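Local coordinates for protein Glp_546_48378_50642 (Giardia intestinalis, PDB 2QVW) that cleaves double-stranded RNA into short interfering RNAs of 21 to 23 base pairs for the RNA interference pathway, at residues I601-A615 with P632-P644. Numbering follows the deposited sequence.
Sequences ILAYESSGGSKHIAA and PFLIRLLQIALTP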
# COMPACT_ATOMS: atom_id res chain seq x y z
N ILE A 601 -7.76 -35.83 18.56
CA ILE A 601 -6.37 -35.63 18.95
C ILE A 601 -6.29 -35.46 20.46
O ILE A 601 -5.26 -35.69 21.06
CB ILE A 601 -5.74 -34.41 18.24
CG1 ILE A 601 -4.26 -34.67 17.96
CG2 ILE A 601 -5.87 -33.16 19.11
CD1 ILE A 601 -3.58 -33.57 17.16
N LEU A 602 -7.40 -35.04 21.06
CA LEU A 602 -7.44 -34.89 22.51
C LEU A 602 -7.85 -36.24 23.06
O LEU A 602 -7.53 -36.60 24.19
CB LEU A 602 -8.48 -33.86 22.93
CG LEU A 602 -8.05 -32.40 22.89
CD1 LEU A 602 -8.94 -31.59 23.84
CD2 LEU A 602 -6.59 -32.28 23.31
N ALA A 603 -8.57 -36.98 22.22
CA ALA A 603 -9.05 -38.30 22.57
C ALA A 603 -7.90 -39.27 22.59
O ALA A 603 -8.08 -40.44 22.91
CB ALA A 603 -10.10 -38.76 21.59
N TYR A 604 -6.71 -38.79 22.22
CA TYR A 604 -5.55 -39.67 22.27
C TYR A 604 -5.18 -39.79 23.74
O TYR A 604 -5.42 -38.87 24.53
CB TYR A 604 -4.37 -39.12 21.47
CG TYR A 604 -3.22 -40.11 21.46
CD1 TYR A 604 -3.22 -41.18 20.57
CD2 TYR A 604 -2.21 -40.05 22.42
CE1 TYR A 604 -2.24 -42.18 20.65
CE2 TYR A 604 -1.23 -41.04 22.51
CZ TYR A 604 -1.25 -42.10 21.63
OH TYR A 604 -0.30 -43.09 21.72
N GLU A 605 -4.59 -40.92 24.11
CA GLU A 605 -4.20 -41.19 25.49
C GLU A 605 -2.75 -40.80 25.72
O GLU A 605 -1.84 -41.60 25.48
CB GLU A 605 -4.38 -42.68 25.78
CG GLU A 605 -5.81 -43.21 25.55
CD GLU A 605 -6.40 -42.82 24.19
OE1 GLU A 605 -5.74 -43.04 23.15
OE2 GLU A 605 -7.54 -42.30 24.17
N SER A 606 -2.53 -39.58 26.20
CA SER A 606 -1.17 -39.10 26.45
C SER A 606 -0.37 -40.13 27.22
O SER A 606 -0.74 -40.52 28.32
CB SER A 606 -1.21 -37.79 27.25
OG SER A 606 -1.71 -37.99 28.56
N SER A 607 0.74 -40.58 26.63
CA SER A 607 1.59 -41.58 27.27
C SER A 607 2.47 -40.94 28.35
O SER A 607 3.42 -41.56 28.83
CB SER A 607 2.48 -42.26 26.23
OG SER A 607 3.36 -41.32 25.63
N GLY A 608 2.14 -39.70 28.71
CA GLY A 608 2.86 -38.94 29.73
C GLY A 608 4.05 -39.51 30.48
O GLY A 608 3.88 -40.31 31.40
N GLY A 609 5.26 -39.08 30.12
CA GLY A 609 6.46 -39.56 30.78
C GLY A 609 7.54 -38.50 30.90
O GLY A 609 7.96 -38.14 32.01
N SER A 610 8.01 -38.01 29.76
CA SER A 610 9.02 -36.97 29.70
C SER A 610 8.63 -36.13 28.50
O SER A 610 8.51 -34.92 28.60
CB SER A 610 10.41 -37.56 29.49
OG SER A 610 10.62 -37.84 28.12
N LYS A 611 8.44 -36.78 27.36
CA LYS A 611 8.02 -36.05 26.17
C LYS A 611 6.80 -35.22 26.58
O LYS A 611 6.55 -34.15 26.03
CB LYS A 611 7.64 -37.01 25.04
CG LYS A 611 8.79 -37.39 24.13
CD LYS A 611 8.38 -38.50 23.18
CE LYS A 611 9.56 -38.93 22.33
NZ LYS A 611 9.30 -40.20 21.60
N HIS A 612 6.05 -35.71 27.55
CA HIS A 612 4.88 -34.99 28.02
C HIS A 612 5.33 -33.99 29.08
O HIS A 612 4.73 -32.95 29.25
CB HIS A 612 3.86 -35.94 28.63
CG HIS A 612 2.63 -35.24 29.13
ND1 HIS A 612 1.62 -34.82 28.29
CD2 HIS A 612 2.25 -34.88 30.38
CE1 HIS A 612 0.68 -34.22 29.00
NE2 HIS A 612 1.04 -34.24 30.27
N ILE A 613 6.40 -34.33 29.79
CA ILE A 613 6.91 -33.44 30.82
C ILE A 613 7.56 -32.24 30.15
O ILE A 613 7.37 -31.11 30.57
CB ILE A 613 7.96 -34.15 31.69
CG1 ILE A 613 7.41 -35.47 32.21
CG2 ILE A 613 8.37 -33.25 32.84
CD1 ILE A 613 6.11 -35.35 32.99
N ALA A 614 8.33 -32.51 29.11
CA ALA A 614 9.00 -31.46 28.36
C ALA A 614 7.92 -30.65 27.68
O ALA A 614 7.99 -29.42 27.63
CB ALA A 614 9.93 -32.06 27.33
N ALA A 615 6.92 -31.34 27.16
CA ALA A 615 5.80 -30.69 26.51
C ALA A 615 5.20 -29.67 27.47
O ALA A 615 5.01 -28.51 27.12
CB ALA A 615 4.75 -31.73 26.12
N PRO A 632 -4.28 -27.56 26.69
CA PRO A 632 -4.31 -29.01 26.45
C PRO A 632 -3.93 -29.41 25.03
O PRO A 632 -3.13 -30.32 24.84
CB PRO A 632 -5.75 -29.39 26.81
CG PRO A 632 -6.52 -28.13 26.51
CD PRO A 632 -5.62 -27.09 27.11
N PHE A 633 -4.50 -28.73 24.04
CA PHE A 633 -4.23 -29.04 22.64
C PHE A 633 -2.80 -28.70 22.27
O PHE A 633 -2.14 -29.42 21.50
CB PHE A 633 -5.20 -28.28 21.74
CG PHE A 633 -4.99 -28.53 20.27
CD1 PHE A 633 -4.97 -29.82 19.76
CD2 PHE A 633 -4.82 -27.46 19.40
CE1 PHE A 633 -4.79 -30.04 18.40
CE2 PHE A 633 -4.63 -27.67 18.03
CZ PHE A 633 -4.62 -28.96 17.53
N LEU A 634 -2.31 -27.59 22.81
CA LEU A 634 -0.96 -27.13 22.55
C LEU A 634 0.04 -28.20 22.98
O LEU A 634 0.93 -28.58 22.21
CB LEU A 634 -0.69 -25.82 23.31
CG LEU A 634 0.72 -25.23 23.28
CD1 LEU A 634 1.24 -25.23 21.86
CD2 LEU A 634 0.69 -23.82 23.85
N ILE A 635 -0.15 -28.70 24.20
CA ILE A 635 0.72 -29.73 24.77
C ILE A 635 0.81 -30.93 23.83
O ILE A 635 1.89 -31.47 23.60
CB ILE A 635 0.18 -30.23 26.14
CG1 ILE A 635 -0.34 -29.04 26.98
CG2 ILE A 635 1.28 -30.97 26.89
CD1 ILE A 635 0.73 -28.02 27.34
N ARG A 636 -0.33 -31.34 23.30
CA ARG A 636 -0.35 -32.45 22.38
C ARG A 636 0.60 -32.14 21.25
O ARG A 636 1.55 -32.89 21.00
CB ARG A 636 -1.76 -32.64 21.82
CG ARG A 636 -2.78 -33.15 22.81
CD ARG A 636 -2.53 -34.61 23.21
NE ARG A 636 -3.65 -35.14 23.99
CZ ARG A 636 -3.65 -36.31 24.64
NH1 ARG A 636 -2.56 -37.08 24.61
NH2 ARG A 636 -4.72 -36.70 25.32
N LEU A 637 0.35 -31.01 20.58
CA LEU A 637 1.15 -30.56 19.45
C LEU A 637 2.62 -30.38 19.79
O LEU A 637 3.45 -30.26 18.91
CB LEU A 637 0.59 -29.27 18.89
CG LEU A 637 -0.84 -29.39 18.33
CD1 LEU A 637 -1.29 -28.06 17.76
CD2 LEU A 637 -0.90 -30.48 17.25
N LEU A 638 2.94 -30.37 21.08
CA LEU A 638 4.32 -30.22 21.51
C LEU A 638 5.02 -31.58 21.60
O LEU A 638 6.15 -31.74 21.15
CB LEU A 638 4.40 -29.49 22.85
CG LEU A 638 4.14 -27.98 22.81
CD1 LEU A 638 4.19 -27.42 24.21
CD2 LEU A 638 5.20 -27.31 21.94
N GLN A 639 4.34 -32.57 22.18
CA GLN A 639 4.92 -33.90 22.29
C GLN A 639 5.29 -34.33 20.89
O GLN A 639 6.37 -34.85 20.64
CB GLN A 639 3.92 -34.90 22.86
CG GLN A 639 3.33 -34.53 24.19
CD GLN A 639 2.46 -35.64 24.74
OE1 GLN A 639 2.91 -36.77 24.93
NE2 GLN A 639 1.19 -35.33 25.00
N ILE A 640 4.36 -34.11 19.97
CA ILE A 640 4.54 -34.49 18.58
C ILE A 640 5.74 -33.77 18.00
O ILE A 640 6.47 -34.34 17.20
CB ILE A 640 3.31 -34.12 17.76
CG1 ILE A 640 2.05 -34.30 18.62
CG2 ILE A 640 3.22 -35.02 16.57
CD1 ILE A 640 0.78 -33.87 17.93
N ALA A 641 5.95 -32.52 18.42
CA ALA A 641 7.08 -31.75 17.92
C ALA A 641 8.38 -32.32 18.46
O ALA A 641 9.44 -32.20 17.82
CB ALA A 641 6.95 -30.29 18.34
N LEU A 642 8.28 -32.95 19.63
CA LEU A 642 9.42 -33.55 20.32
C LEU A 642 9.81 -34.93 19.80
O LEU A 642 10.99 -35.22 19.62
CB LEU A 642 9.12 -33.63 21.80
CG LEU A 642 8.90 -32.25 22.43
CD1 LEU A 642 8.00 -32.40 23.65
CD2 LEU A 642 10.24 -31.61 22.80
N THR A 643 8.82 -35.79 19.56
CA THR A 643 9.10 -37.12 19.06
C THR A 643 9.73 -36.98 17.68
O THR A 643 9.25 -36.22 16.85
CB THR A 643 7.83 -37.93 18.94
OG1 THR A 643 7.08 -37.48 17.81
CG2 THR A 643 6.99 -37.77 20.20
N PRO A 644 10.81 -37.74 17.43
CA PRO A 644 11.55 -37.74 16.17
C PRO A 644 10.72 -37.75 14.89
O PRO A 644 9.97 -36.81 14.63
CB PRO A 644 12.45 -38.98 16.29
CG PRO A 644 11.70 -39.85 17.23
CD PRO A 644 11.24 -38.87 18.26
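Ala615 packs as a knob into a hole on helix 632-642, its CB surrounded by Ile635, Leu638, Gln639 and Leu642. Small residues at a crossing point allow helices to pack closely, and this methyl is consistent with that principle: the axes of 611-615 and 632-642 approach to 8.5 Å, with their directions 124° apart. Ala615 CB lies 3.6 Å from Ile635 CG2, the branch that stands anti to its own backbone N and also meets CE1 of His612, while Leu642 CD1 reaches in beside Ala614.

A second apolar cluster forms at the other end, where Ile601 crosses Phe633 at about a right angle and sets CG2 against the ring edge, 3.4 Å from CE1. Leu637 CD2 borders Ile601 CD1, and Pro564 helps enclose this cluster with helix 718-735, probably placing the contact in the second ribonuclease III domain.

Toward solvent the contact turns polar, and its residues are partly exposed. Arg636, bent at chi2 (-70°), reaches toward the chain from Leu602 to Ser606; its NH2 gives Leu602 O a weak hydrogen bond of 3.0 Å, well off straight at 124°. Tyr604 CB lies over one guanidinium face, offset from its centre, and Ser606 N sits at the edge. Nearby, the Gln639 amide is steeply turned against the His612 imidazole, whose edge it approaches. At the C-terminal end of 632-642, Lys611 extends across Thr643, laying CD 3.4 Å from CG2; a manganese ion lies about 7 Å from the Pro644 side chain.

With so weak and bent a hydrogen bond, the fit of the two segments rests mainly on apolar packing.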